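Local atomic coordinates of putative 6-phosphogluconolactonase (Neisseria gonorrhoeae, PDB entry 3LHI), a protein that probably hydrolyses 6-phosphogluconolactone to 6-phosphogluconate, the second step of the oxidative stage of the pentose phosphate pathway. Residues V63-D69 with A97-M102; E70-T75 with V103-E109; F145-Q150 with H165-A171. One frame throughout, in Å; residues are numbered along the deposited sequence.

In the fold
The three contacts illustrate how the chemistry of packing shifts from sheet to surface. Contact 1 is largely buried and pairs two parallel strands through backbone hydrogen bonds, with apolar side chains packed alongside. Contact 2 carries the same chain paths past that pairing, where 70-71 is still strand and the rest loop; Met102 CB of contact 1 lies 3.9 Å from Glu70 CB. One direct hydrogen bond and two bridging waters replace the strand pairing. Contact 3, like contact 2 partly buried, lies on the same mixed sheet about 23 Å from contact 1 (centres) and joins a loop to the end of strand 163-166 and the following loop by a proline-on-phenylalanine contact and two Gln150-Thr167 hydrogen bonds.

Contact 1. Residues V63-D69 with A97-M102; sequences VGITLAD and AVWIPM
Three backbone hydrogen bonds set the register of two parallel strands. Val98 N donates to Val63 O (2.9 Å), Ile65 N returns to Val98 O (2.8 Å), and Ile100 N donates to Ile65 O (2.9 Å), so that Gly64 lies beside Val98 and Ile65 beside Trp99, with CA-CA distances of 4.5 and 5.1 Å. Thr66, with chi1 in t, continues the pattern from its side chain: OG1 donates to Ile100 O at 2.8 Å. Gly64 CA approaches Val98 O to 3.2 Å in a CA-H...O contact, and an ideal CB here would clash with Ile100 CD1.

Apolar side chains pack beside these bonds. Ile65 CD1 meets Ala97 CB at 3.4 Å. The Trp99 side chain (chi1 t) reaches across, bringing CZ3 to 4.1 Å from Ile65 CG2 and CH2 to 3.7 Å from Leu67 CG. Beyond the paired residues, selenomethionine Met102 reaches across toward the end of segment 63-69, its CG 3.9 Å from Leu67 CB and its CE 3.8 Å from Asp69 CA.

This is the strand pair of a beta-alpha-beta crossover in a Rossmann-like sheet. Its connecting helix 81-88 packs on Leu67 and Trp99, helix 114-124 on Ile100 and Pro101, and strand 36-40 pairs with the other edge of strand 63-71.

Contact 2. Residues E70-T75 with V103-E109; sequences ERIVPT and VEDGKTE
Glu70, still on strand 63-71, has chi1 t, which puts CG 3.7 Å from Val103 CG2, and chi2 p, which turns the carboxylate back so that OE1 accepts from Arg71 N (2.7 Å). The same carboxylate binds Asn81 N and Thr82 OG1 at the start of helix 81-88. The Arg71 side chain leads away, toward the Asp79 carbonyl. An inverse gamma turn centred on Ile72, with a weak Val73 N to Arg71 O bond of 2.9 Å, then redirects the chain, and Val73 O comes to 3.6 Å from Val103 CG1. Pro74 packs against backbone: CB is 3.4 Å from Lys107 O and CG 3.6 Å from Glu109 N. The partner loop makes a type II beta turn, Glu104 to Lys107, with Gly106 third (phi 88°). Thr75, chi1 p, donates from OG1 to Asp105 OD1 at 2.7 Å; Asp105 OD2 forms a salt bridge with Arg86.

Water 1 accepts from Thr75 N (3.0 Å) and donates to Glu104 O and Lys107 O (both 2.8 Å); water 2 donates to Thr75 OG1 (2.8 Å) and accepts from Gly106 N (2.9 Å). These are the water-bridged loops that follow two parallel strands, 63-71 and 98-99, of a Rossmann-like sheet.

Contact 3. Residues F145-Q150 with H165-A171; sequences FPKAPQ and HTTPVTA. With EDO (1,2-ethanediol), chain B.
Pro168 CB sits over the face of the Phe145 ring, 3.6 Å from its centroid and 9° off the normal, a CH-pi contact between two loops. One loop opens with a type I beta turn, Phe145 to Ala148 (Ala148 N to Phe145 O, 3.1 Å); the other leaves strand 163-166 within its antiparallel hairpin with strand 175-178. His140 stacks with the Phe145 ring, whose CE1 also meets Ala171 CB at 4.1 Å.

Farther out, Val169, with positive phi (77°), centres a classic gamma turn closed by Thr170 N to Pro168 O (2.9 Å). Val169 CG2 lies 3.4 Å from Lys147 O and 4.1 Å from Pro149 CD. A water joins Lys147 N to Pro168 O, 2.9 Å from each, and 1,2-ethanediol, probably from crystallisation, donates from O2 to Thr170 O (2.8 Å).

Gln150, at the N-cap position of helix 151-155, pairs twice with Thr167, whose OG1 also binds Glu174: Thr167 N donates to Gln150 OE1 at 2.9 Å, and Gln150 NE2 donates to Thr167 OG1 at 2.9 Å.

Contact 1. Residues V63-D69 with A97-M102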
ATOM      1  N   VAL A  63     -10.556  -8.183  10.805  1.00 12.02           N
ATOM      2  CA  VAL A  63      -9.860  -7.413   9.782  1.00 10.91           C
ATOM      3  C   VAL A  63      -8.530  -8.081   9.511  1.00 11.86           C
ATOM      4  O   VAL A  63      -7.743  -8.363  10.435  1.00 13.70           O
ATOM      5  CB  VAL A  63      -9.630  -5.972  10.236  1.00 11.13           C
ATOM      6  CG1 VAL A  63      -8.858  -5.177   9.158  1.00 13.39           C
ATOM      7  CG2 VAL A  63     -10.959  -5.307  10.581  1.00 13.42           C
ATOM      8  N   GLY A  64      -8.260  -8.370   8.249  1.00 11.86           N
ATOM      9  CA  GLY A  64      -6.936  -8.800   7.813  1.00 12.10           C
ATOM     10  C   GLY A  64      -6.146  -7.587   7.402  1.00 11.29           C
ATOM     11  O   GLY A  64      -6.707  -6.686   6.804  1.00 13.39           O
ATOM     12  N   ILE A  65      -4.865  -7.551   7.777  1.00 11.55           N
ATOM     13  CA  ILE A  65      -3.976  -6.465   7.383  1.00 11.48           C
ATOM     14  C   ILE A  65      -2.815  -7.062   6.604  1.00 10.07           C
ATOM     15  O   ILE A  65      -2.254  -8.095   6.969  1.00 11.32           O
ATOM     16  CB  ILE A  65      -3.436  -5.655   8.615  1.00 11.22           C
ATOM     17  CG1 ILE A  65      -4.607  -5.046   9.367  1.00 11.13           C
ATOM     18  CG2 ILE A  65      -2.457  -4.544   8.101  1.00 12.45           C
ATOM     19  CD1 ILE A  65      -4.237  -4.221  10.580  1.00 12.88           C
ATOM     20  N   THR A  66      -2.459  -6.389   5.524  1.00 11.31           N
ATOM     21  CA  THR A  66      -1.356  -6.793   4.694  1.00 11.48           C
ATOM     22  C   THR A  66      -0.709  -5.549   4.086  1.00 10.60           C
ATOM     23  O   THR A  66      -1.007  -4.415   4.449  1.00 11.11           O
ATOM     24  CB  THR A  66      -1.866  -7.744   3.596  1.00 11.65           C
ATOM     25  OG1 THR A  66      -0.749  -8.463   3.017  1.00 13.03           O
ATOM     26  CG2 THR A  66      -2.697  -7.051   2.480  1.00 14.78           C
ATOM     27  N   LEU A  67       0.222  -5.802   3.179  1.00 11.31           N
ATOM     28  CA  LEU A  67       0.995  -4.773   2.512  1.00 11.00           C
ATOM     29  C   LEU A  67       0.672  -4.580   1.058  1.00 10.24           C
ATOM     30  O   LEU A  67       0.385  -5.563   0.366  1.00 13.03           O
ATOM     31  CB  LEU A  67       2.481  -5.153   2.594  1.00 11.36           C
ATOM     32  CG  LEU A  67       3.066  -5.299   3.964  1.00 13.99           C
ATOM     33  CD1 LEU A  67       4.461  -5.937   3.950  1.00 15.75           C
ATOM     34  CD2 LEU A  67       3.104  -3.955   4.624  1.00 15.69           C
ATOM     35  N   ALA A  68       0.798  -3.359   0.588  1.00 10.28           N
ATOM     36  CA  ALA A  68       0.688  -3.064  -0.852  1.00 10.39           C
ATOM     37  C   ALA A  68       1.941  -3.552  -1.586  1.00 11.04           C
ATOM     38  O   ALA A  68       1.876  -3.827  -2.796  1.00 11.45           O
ATOM     39  CB  ALA A  68       0.544  -1.563  -1.063  1.00 13.03           C
ATOM     40  N   ASP A  69       3.069  -3.631  -0.875  1.00  9.77           N
ATOM     41  CA  ASP A  69       4.336  -4.006  -1.446  1.00 10.16           C
ATOM     42  C   ASP A  69       5.292  -4.328  -0.316  1.00 10.48           C
ATOM     43  O   ASP A  69       5.109  -3.851   0.810  1.00 11.20           O
ATOM     44  CB  ASP A  69       4.932  -2.960  -2.411  1.00 10.80           C
ATOM     45  CG  ASP A  69       5.354  -1.697  -1.734  1.00 12.49           C
ATOM     46  OD1 ASP A  69       4.530  -1.083  -1.053  1.00 17.17           O
ATOM     47  OD2 ASP A  69       6.514  -1.272  -1.925  1.00 13.56           O
ATOM     48  N   ALA A  97      -5.705  -7.644  14.852  1.00 11.34           N
ATOM     49  CA  ALA A  97      -5.865  -7.929  13.415  1.00 11.43           C
ATOM     50  C   ALA A  97      -5.187  -9.202  12.993  1.00 12.41           C
ATOM     51  O   ALA A  97      -4.199  -9.630  13.562  1.00 13.33           O
ATOM     52  CB  ALA A  97      -5.345  -6.748  12.597  1.00 11.55           C
ATOM     53  N   VAL A  98      -5.672  -9.761  11.896  1.00 13.11           N
ATOM     54  CA  VAL A  98      -5.057 -10.946  11.323  1.00 13.78           C
ATOM     55  C   VAL A  98      -4.015 -10.494  10.273  1.00 12.63           C
ATOM     56  O   VAL A  98      -4.361  -9.851   9.320  1.00 14.91           O
ATOM     57  CB  VAL A  98      -6.139 -11.817  10.658  1.00 15.90           C
ATOM     58  CG1 VAL A  98      -5.500 -13.055  10.008  1.00 22.41           C
ATOM     59  CG2 VAL A  98      -7.235 -12.235  11.618  1.00 22.55           C
ATOM     60  N   TRP A  99      -2.775 -10.879  10.435  1.00 12.43           N
ATOM     61  CA  TRP A  99      -1.703 -10.556   9.495  1.00 13.25           C
ATOM     62  C   TRP A  99      -1.707 -11.478   8.322  1.00 11.97           C
ATOM     63  O   TRP A  99      -1.724 -12.694   8.503  1.00 15.26           O
ATOM     64  CB  TRP A  99      -0.334 -10.589  10.185  1.00 13.66           C
ATOM     65  CG  TRP A  99       0.792 -10.271   9.295  1.00 13.36           C
ATOM     66  CD1 TRP A  99       1.796 -11.111   8.940  1.00 14.85           C
ATOM     67  CD2 TRP A  99       1.077  -9.033   8.683  1.00 13.52           C
ATOM     68  NE1 TRP A  99       2.664 -10.501   8.116  1.00 16.08           N
ATOM     69  CE2 TRP A  99       2.265  -9.214   7.926  1.00 13.67           C
ATOM     70  CE3 TRP A  99       0.428  -7.812   8.630  1.00 13.05           C
ATOM     71  CZ2 TRP A  99       2.822  -8.214   7.190  1.00 14.75           C
ATOM     72  CZ3 TRP A  99       0.995  -6.809   7.839  1.00 14.08           C
ATOM     73  CH2 TRP A  99       2.186  -7.035   7.150  1.00 14.93           C
ATOM     74  N   ILE A 100      -1.744 -10.905   7.121  1.00 11.81           N
ATOM     75  CA  ILE A 100      -1.671 -11.683   5.882  1.00 12.26           C
ATOM     76  C   ILE A 100      -0.263 -11.435   5.293  1.00 12.97           C
ATOM     77  O   ILE A 100       0.077 -10.335   4.876  1.00 12.52           O
ATOM     78  CB  ILE A 100      -2.770 -11.247   4.873  1.00 12.26           C
ATOM     79  CG1 ILE A 100      -4.183 -11.368   5.478  1.00 12.99           C
ATOM     80  CG2 ILE A 100      -2.609 -12.062   3.566  1.00 15.35           C
ATOM     81  CD1 ILE A 100      -5.247 -10.621   4.687  1.00 15.10           C
ATOM     82  N   PRO A 101       0.614 -12.453   5.351  1.00 14.13           N
ATOM     83  CA  PRO A 101       2.030 -12.232   5.059  1.00 13.65           C
ATOM     84  C   PRO A 101       2.353 -12.079   3.603  1.00 12.87           C
ATOM     85  O   PRO A 101       1.670 -12.669   2.721  1.00 14.34           O
ATOM     86  CB  PRO A 101       2.689 -13.469   5.617  1.00 16.26           C
ATOM     87  CG  PRO A 101       1.657 -14.535   5.382  1.00 16.49           C
ATOM     88  CD  PRO A 101       0.351 -13.858   5.767  1.00 16.51           C
HETATM   89  N   MSE A 102       3.430 -11.344   3.359  0.60 13.15           N
HETATM   90  CA  MSE A 102       4.032 -11.173   2.054  0.60 13.03           C
HETATM   91  C   MSE A 102       5.390 -11.910   1.921  0.60 13.45           C
HETATM   92  O   MSE A 102       5.738 -12.401   0.853  0.60 15.47           O
HETATM   93  CB  MSE A 102       4.209  -9.679   1.778  0.60 16.30           C
HETATM   94  CG  MSE A 102       2.916  -8.888   1.531  0.60 19.53           C
HETATM   95 SE   MSE A 102       2.246  -9.165  -0.287  0.45 15.01          SE
HETATM   96  CE  MSE A 102       3.007  -7.525  -1.129  0.60 15.43           C
TER

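Contact 2. Residues E70-T75 with V103-E109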
ATOM      1  N   GLU A  70       6.304  -5.141  -0.621  1.00 10.15           N
ATOM      2  CA  GLU A  70       7.281  -5.545   0.386  1.00 10.11           C
ATOM      3  C   GLU A  70       8.629  -5.692  -0.249  1.00 10.43           C
ATOM      4  O   GLU A  70       8.773  -6.054  -1.421  1.00 11.77           O
ATOM      5  CB  GLU A  70       6.826  -6.815   1.089  1.00 11.68           C
ATOM      6  CG  GLU A  70       7.750  -7.419   2.139  1.00 11.52           C
ATOM      7  CD  GLU A  70       8.109  -6.523   3.319  1.00 11.87           C
ATOM      8  OE1 GLU A  70       8.653  -5.441   3.091  1.00 12.08           O
ATOM      9  OE2 GLU A  70       7.854  -6.927   4.451  1.00 14.15           O
ATOM     10  N   ARG A  71       9.662  -5.378   0.535  1.00 10.76           N
ATOM     11  CA  ARG A  71      11.052  -5.649   0.194  1.00 10.12           C
ATOM     12  C   ARG A  71      11.334  -7.082   0.499  1.00 10.78           C
ATOM     13  O   ARG A  71      10.961  -7.605   1.576  1.00 12.07           O
ATOM     14  CB  ARG A  71      11.967  -4.715   1.009  1.00 11.28           C
ATOM     15  CG  ARG A  71      11.882  -3.241   0.716  1.00 11.96           C
ATOM     16  CD  ARG A  71      10.633  -2.555   1.219  1.00 12.73           C
ATOM     17  NE  ARG A  71      10.671  -1.141   0.933  1.00 12.55           N
ATOM     18  CZ  ARG A  71      11.405  -0.255   1.610  1.00 14.11           C
ATOM     19  NH1 ARG A  71      12.073  -0.608   2.694  1.00 14.43           N
ATOM     20  NH2 ARG A  71      11.360   1.005   1.220  1.00 17.17           N
ATOM     21  N   ILE A  72      11.992  -7.771  -0.442  1.00 11.53           N
ATOM     22  CA  ILE A  72      12.294  -9.194  -0.269  1.00 12.11           C
ATOM     23  C   ILE A  72      13.580  -9.291   0.540  1.00 12.70           C
ATOM     24  O   ILE A  72      14.681  -9.408   0.004  1.00 14.34           O
ATOM     25  CB  ILE A  72      12.345  -9.957  -1.600  1.00 12.80           C
ATOM     26  CG1 ILE A  72      11.004  -9.793  -2.344  1.00 13.04           C
ATOM     27  CG2 ILE A  72      12.656 -11.399  -1.318  1.00 14.04           C
ATOM     28  CD1 ILE A  72      10.932 -10.495  -3.722  1.00 15.74           C
ATOM     29  N   VAL A  73      13.372  -9.166   1.836  1.00 12.68           N
ATOM     30  CA  VAL A  73      14.371  -9.222   2.907  1.00 12.97           C
ATOM     31  C   VAL A  73      13.713  -9.915   4.066  1.00 13.39           C
ATOM     32  O   VAL A  73      12.492  -9.970   4.160  1.00 13.48           O
ATOM     33  CB  VAL A  73      14.846  -7.799   3.340  1.00 15.11           C
ATOM     34  CG1 VAL A  73      15.593  -7.066   2.194  1.00 17.42           C
ATOM     35  CG2 VAL A  73      13.733  -6.956   3.939  1.00 14.52           C
ATOM     36  N   PRO A  74      14.513 -10.479   4.998  1.00 13.96           N
ATOM     37  CA  PRO A  74      13.884 -11.125   6.134  1.00 12.82           C
ATOM     38  C   PRO A  74      12.976 -10.162   6.919  1.00 11.72           C
ATOM     39  O   PRO A  74      13.216  -8.962   6.924  1.00 12.98           O
ATOM     40  CB  PRO A  74      15.067 -11.569   6.978  1.00 15.28           C
ATOM     41  CG  PRO A  74      16.134 -11.791   5.949  1.00 16.35           C
ATOM     42  CD  PRO A  74      15.969 -10.684   4.956  1.00 13.95           C
ATOM     43  N   THR A  75      11.989 -10.701   7.604  1.00 12.83           N
ATOM     44  CA  THR A  75      11.049  -9.840   8.274  1.00 13.64           C
ATOM     45  C   THR A  75      11.599  -9.112   9.508  1.00 16.13           C
ATOM     46  O   THR A  75      10.963  -8.176  10.005  1.00 13.80           O
ATOM     47  CB  THR A  75       9.758 -10.589   8.580  1.00 14.76           C
ATOM     48  OG1 THR A  75      10.010 -11.644   9.507  1.00 15.74           O
ATOM     49  CG2 THR A  75       9.042 -11.071   7.322  1.00 15.16           C
ATOM     50  N   VAL A 103       6.149 -11.927   3.016  1.00 13.05           N
ATOM     51  CA  VAL A 103       7.419 -12.662   3.192  1.00 13.05           C
ATOM     52  C   VAL A 103       7.252 -13.516   4.437  1.00 14.92           C
ATOM     53  O   VAL A 103       6.723 -13.064   5.482  1.00 16.06           O
ATOM     54  CB  VAL A 103       8.627 -11.667   3.364  1.00 14.19           C
ATOM     55  CG1 VAL A 103       9.915 -12.397   3.724  1.00 15.96           C
ATOM     56  CG2 VAL A 103       8.855 -10.931   2.055  1.00 15.43           C
ATOM     57  N   GLU A 104       7.712 -14.773   4.355  1.00 15.42           N
ATOM     58  CA  GLU A 104       7.590 -15.719   5.452  1.00 17.18           C
ATOM     59  C   GLU A 104       8.552 -15.390   6.583  1.00 14.98           C
ATOM     60  O   GLU A 104       9.743 -15.188   6.327  1.00 17.52           O
ATOM     61  CB  GLU A 104       7.873 -17.133   4.896  1.00 18.10           C
ATOM     62  CG  GLU A 104       7.484 -18.244   5.835  1.00 22.76           C
ATOM     63  CD  GLU A 104       7.557 -19.633   5.214  1.00 27.15           C
ATOM     64  OE1 GLU A 104       8.000 -19.743   4.054  1.00 28.42           O
ATOM     65  OE2 GLU A 104       7.147 -20.569   5.931  1.00 34.29           O
ATOM     66  N   ASP A 105       8.051 -15.382   7.811  1.00 15.94           N
ATOM     67  CA  ASP A 105       8.898 -15.209   8.993  1.00 16.25           C
ATOM     68  C   ASP A 105       9.897 -16.362   9.122  1.00 18.45           C
ATOM     69  O   ASP A 105       9.570 -17.510   8.791  1.00 21.13           O
ATOM     70  CB  ASP A 105       8.061 -15.160  10.269  1.00 17.02           C
ATOM     71  CG  ASP A 105       7.204 -13.921  10.395  1.00 17.64           C
ATOM     72  OD1 ASP A 105       7.624 -12.845   9.886  1.00 18.60           O
ATOM     73  OD2 ASP A 105       6.148 -14.049  11.046  1.00 19.05           O
ATOM     74  N   GLY A 106      11.082 -16.054   9.622  1.00 16.65           N
ATOM     75  CA  GLY A 106      12.079 -17.074   9.912  1.00 18.68           C
ATOM     76  C   GLY A 106      12.997 -17.436   8.779  1.00 20.96           C
ATOM     77  O   GLY A 106      13.933 -18.209   8.957  1.00 26.98           O
ATOM     78  N   LYS A 107      12.748 -16.881   7.613  1.00 20.44           N
ATOM     79  CA  LYS A 107      13.603 -17.096   6.475  1.00 19.27           C
ATOM     80  C   LYS A 107      14.692 -16.048   6.378  1.00 19.89           C
ATOM     81  O   LYS A 107      14.425 -14.856   6.480  1.00 20.73           O
ATOM     82  CB  LYS A 107      12.767 -17.103   5.194  1.00 20.00           C
ATOM     83  CG  LYS A 107      11.691 -18.161   5.172  1.00 22.91           C
ATOM     84  CD  LYS A 107      12.257 -19.589   5.153  1.00 29.30           C
ATOM     85  CE  LYS A 107      11.140 -20.597   4.947  1.00 31.40           C
ATOM     86  NZ  LYS A 107      11.552 -21.939   5.331  1.00 39.81           N
ATOM     87  N   THR A 108      15.930 -16.485   6.188  0.50 20.75           N
ATOM     88  CA  THR A 108      17.052 -15.579   6.096  0.50 20.85           C
ATOM     89  C   THR A 108      17.290 -15.207   4.615  0.50 19.85           C
ATOM     90  O   THR A 108      16.609 -15.751   3.741  0.50 21.59           O
ATOM     91  CB  THR A 108      18.276 -16.220   6.780  0.50 22.31           C
ATOM     92  OG1 THR A 108      18.695 -17.371   6.041  0.50 25.46           O
ATOM     93  CG2 THR A 108      17.902 -16.683   8.214  0.50 23.43           C
ATOM     94  N   GLU A 109      18.192 -14.261   4.317  1.00 21.54           N
ATOM     95  CA  GLU A 109      18.390 -13.747   2.954  1.00 24.91           C
ATOM     96  C   GLU A 109      18.637 -14.823   1.924  1.00 26.55           C
ATOM     97  O   GLU A 109      18.120 -14.759   0.818  1.00 28.25           O
ATOM     98  CB  GLU A 109      19.564 -12.756   2.786  1.00 27.75           C
ATOM     99  CG  GLU A 109      19.354 -11.381   3.341  1.00 31.32           C
ATOM    100  CD  GLU A 109      19.647 -11.260   4.824  1.00 35.99           C
ATOM    101  OE1 GLU A 109      19.868 -12.340   5.523  1.00 34.28           O
ATOM    102  OE2 GLU A 109      19.662 -10.061   5.260  1.00 33.58           O
TER
HETATM  103  O   HOH W   1      11.970 -13.654   7.134  1.00 15.10           O
HETATM  104  O   HOH W   2      12.103 -13.390  10.301  1.00 19.69           O

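Contact 3. Residues F145-Q150 with H165-A171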
ATOM      1  N   PHE A 145       7.714   0.410  -9.994  1.00 12.16           N
ATOM      2  CA  PHE A 145       8.757   1.367 -10.297  1.00 12.66           C
ATOM      3  C   PHE A 145       8.911   1.545 -11.832  1.00 12.23           C
ATOM      4  O   PHE A 145       8.844   0.561 -12.566  1.00 13.35           O
ATOM      5  CB  PHE A 145      10.092   0.882  -9.745  1.00 13.79           C
ATOM      6  CG  PHE A 145      10.262   1.092  -8.254  1.00 12.21           C
ATOM      7  CD1 PHE A 145      10.813   2.253  -7.796  1.00 13.69           C
ATOM      8  CD2 PHE A 145       9.881   0.110  -7.330  1.00 12.62           C
ATOM      9  CE1 PHE A 145      10.980   2.451  -6.409  1.00 13.83           C
ATOM     10  CE2 PHE A 145      10.021   0.303  -5.979  1.00 12.82           C
ATOM     11  CZ  PHE A 145      10.582   1.487  -5.508  1.00 13.25           C
ATOM     12  N   PRO A 146       9.098   2.786 -12.293  1.00 13.15           N
ATOM     13  CA  PRO A 146       9.074   3.027 -13.749  1.00 13.88           C
ATOM     14  C   PRO A 146      10.175   2.346 -14.551  1.00 14.85           C
ATOM     15  O   PRO A 146       9.967   2.063 -15.739  1.00 17.26           O
ATOM     16  CB  PRO A 146       9.160   4.536 -13.838  1.00 14.38           C
ATOM     17  CG  PRO A 146       9.858   4.953 -12.560  1.00 14.37           C
ATOM     18  CD  PRO A 146       9.333   4.024 -11.532  1.00 13.62           C
ATOM     19  N   LYS A 147      11.326   2.062 -13.960  1.00 14.30           N
ATOM     20  CA  LYS A 147      12.412   1.369 -14.667  1.00 14.77           C
ATOM     21  C   LYS A 147      12.453  -0.128 -14.414  1.00 15.19           C
ATOM     22  O   LYS A 147      13.316  -0.833 -14.914  1.00 17.30           O
ATOM     23  CB  LYS A 147      13.783   1.995 -14.302  1.00 16.69           C
ATOM     24  CG  LYS A 147      13.853   3.468 -14.656  1.00 21.23           C
ATOM     25  CD  LYS A 147      15.238   4.006 -14.511  1.00 27.38           C
ATOM     26  CE  LYS A 147      15.304   5.503 -14.936  1.00 34.41           C
ATOM     27  NZ  LYS A 147      13.962   6.251 -15.080  1.00 41.33           N
ATOM     28  N   ALA A 148      11.494  -0.672 -13.644  1.00 13.44           N
ATOM     29  CA  ALA A 148      11.497  -2.095 -13.405  1.00 13.60           C
ATOM     30  C   ALA A 148      11.399  -2.867 -14.729  1.00 13.05           C
ATOM     31  O   ALA A 148      10.470  -2.604 -15.484  1.00 14.80           O
ATOM     32  CB  ALA A 148      10.287  -2.489 -12.490  1.00 13.92           C
ATOM     33  N   PRO A 149      12.215  -3.905 -14.922  1.00 13.97           N
ATOM     34  CA  PRO A 149      12.040  -4.705 -16.151  1.00 15.28           C
ATOM     35  C   PRO A 149      10.728  -5.462 -16.192  1.00 15.38           C
ATOM     36  O   PRO A 149      10.282  -5.844 -17.262  1.00 17.04           O
ATOM     37  CB  PRO A 149      13.187  -5.713 -16.075  1.00 18.63           C
ATOM     38  CG  PRO A 149      14.027  -5.343 -14.978  1.00 23.06           C
ATOM     39  CD  PRO A 149      13.434  -4.246 -14.171  1.00 16.41           C
ATOM     40  N   GLN A 150      10.099  -5.638 -15.047  1.00 13.17           N
ATOM     41  CA  GLN A 150       8.830  -6.325 -14.897  1.00 13.67           C
ATOM     42  C   GLN A 150       7.617  -5.378 -15.018  1.00 12.76           C
ATOM     43  O   GLN A 150       6.495  -5.772 -14.740  1.00 14.47           O
ATOM     44  CB  GLN A 150       8.774  -7.120 -13.587  1.00 13.46           C
ATOM     45  CG  GLN A 150      10.008  -7.968 -13.333  1.00 14.04           C
ATOM     46  CD  GLN A 150      11.093  -7.254 -12.532  1.00 13.53           C
ATOM     47  OE1 GLN A 150      11.119  -6.014 -12.464  1.00 13.18           O
ATOM     48  NE2 GLN A 150      11.979  -8.030 -11.915  1.00 16.29           N
ATOM     49  N   HIS A 165       6.734  -9.758  -8.825  1.00 11.78           N
ATOM     50  CA  HIS A 165       8.125  -9.444  -8.458  1.00 11.99           C
ATOM     51  C   HIS A 165       8.608  -8.296  -9.306  1.00 12.04           C
ATOM     52  O   HIS A 165       8.562  -8.358 -10.530  1.00 12.71           O
ATOM     53  CB  HIS A 165       8.981 -10.683  -8.692  1.00 13.46           C
ATOM     54  CG  HIS A 165      10.454 -10.436  -8.661  1.00 13.11           C
ATOM     55  ND1 HIS A 165      11.323 -11.115  -9.503  1.00 15.80           N
ATOM     56  CD2 HIS A 165      11.198  -9.535  -7.977  1.00 14.82           C
ATOM     57  CE1 HIS A 165      12.551 -10.677  -9.246  1.00 15.74           C
ATOM     58  NE2 HIS A 165      12.493  -9.700  -8.359  1.00 15.34           N
ATOM     59  N   THR A 166       9.119  -7.253  -8.682  1.00 11.96           N
ATOM     60  CA  THR A 166       9.704  -6.136  -9.391  1.00 11.45           C
ATOM     61  C   THR A 166      11.125  -5.855  -8.869  1.00 12.41           C
ATOM     62  O   THR A 166      11.478  -6.144  -7.721  1.00 12.46           O
ATOM     63  CB  THR A 166       8.896  -4.855  -9.357  1.00 12.28           C
ATOM     64  OG1 THR A 166       8.888  -4.380  -8.008  1.00 11.65           O
ATOM     65  CG2 THR A 166       7.454  -5.062  -9.829  1.00 12.91           C
ATOM     66  N   THR A 167      11.962  -5.360  -9.766  1.00 11.67           N
ATOM     67  CA  THR A 167      13.312  -4.887  -9.470  1.00 12.75           C
ATOM     68  C   THR A 167      13.278  -3.362  -9.645  1.00 12.89           C
ATOM     69  O   THR A 167      13.029  -2.844 -10.737  1.00 14.39           O
ATOM     70  CB  THR A 167      14.337  -5.498 -10.474  1.00 13.51           C
ATOM     71  OG1 THR A 167      14.264  -6.903 -10.429  1.00 14.95           O
ATOM     72  CG2 THR A 167      15.760  -4.988 -10.151  1.00 17.07           C
ATOM     73  N   PRO A 168      13.510  -2.573  -8.553  1.00 12.06           N
ATOM     74  CA  PRO A 168      13.287  -1.156  -8.671  1.00 12.01           C
ATOM     75  C   PRO A 168      14.265  -0.411  -9.592  1.00 12.66           C
ATOM     76  O   PRO A 168      13.890   0.629 -10.127  1.00 13.86           O
ATOM     77  CB  PRO A 168      13.434  -0.668  -7.229  1.00 14.14           C
ATOM     78  CG  PRO A 168      13.018  -1.812  -6.403  1.00 14.19           C
ATOM     79  CD  PRO A 168      13.589  -3.008  -7.130  1.00 12.75           C
ATOM     80  N   VAL A 169      15.500  -0.915  -9.621  1.00 13.87           N
ATOM     81  CA  VAL A 169      16.637  -0.372 -10.385  1.00 15.96           C
ATOM     82  C   VAL A 169      17.212   0.842  -9.686  1.00 15.76           C
ATOM     83  O   VAL A 169      18.443   0.933  -9.498  1.00 20.28           O
ATOM     84  CB  VAL A 169      16.289  -0.075 -11.876  1.00 16.26           C
ATOM     85  CG1 VAL A 169      17.573   0.448 -12.633  1.00 19.83           C
ATOM     86  CG2 VAL A 169      15.781  -1.348 -12.557  1.00 17.03           C
ATOM     87  N   THR A 170      16.361   1.786  -9.303  1.00 14.53           N
ATOM     88  CA  THR A 170      16.769   3.025  -8.677  1.00 14.68           C
ATOM     89  C   THR A 170      16.717   3.028  -7.138  1.00 15.01           C
ATOM     90  O   THR A 170      16.977   4.032  -6.524  1.00 17.85           O
ATOM     91  CB  THR A 170      15.924   4.197  -9.178  1.00 16.13           C
ATOM     92  OG1 THR A 170      14.548   3.908  -8.873  1.00 16.63           O
ATOM     93  CG2 THR A 170      16.053   4.441 -10.727  1.00 18.37           C
ATOM     94  N   ALA A 171      16.302   1.919  -6.567  1.00 15.25           N
ATOM     95  CA  ALA A 171      16.141   1.739  -5.099  1.00 15.34           C
ATOM     96  C   ALA A 171      16.518   0.306  -4.793  1.00 15.06           C
ATOM     97  O   ALA A 171      16.456  -0.572  -5.662  1.00 15.28           O
ATOM     98  CB  ALA A 171      14.687   2.071  -4.674  1.00 16.17           C
TER
HETATM   99  C1  EDO B 232      20.676   3.935  -8.798  1.00 45.39           C
HETATM  100  O1  EDO B 232      21.242   2.683  -8.383  1.00 51.12           O
HETATM  101  C2  EDO B 232      20.109   4.565  -7.545  1.00 42.67           C
HETATM  102  O2  EDO B 232      19.040   5.488  -7.812  1.00 27.98           O
HETATM  103  O   HOH W   3      12.411   2.735 -11.366  1.00 15.00           O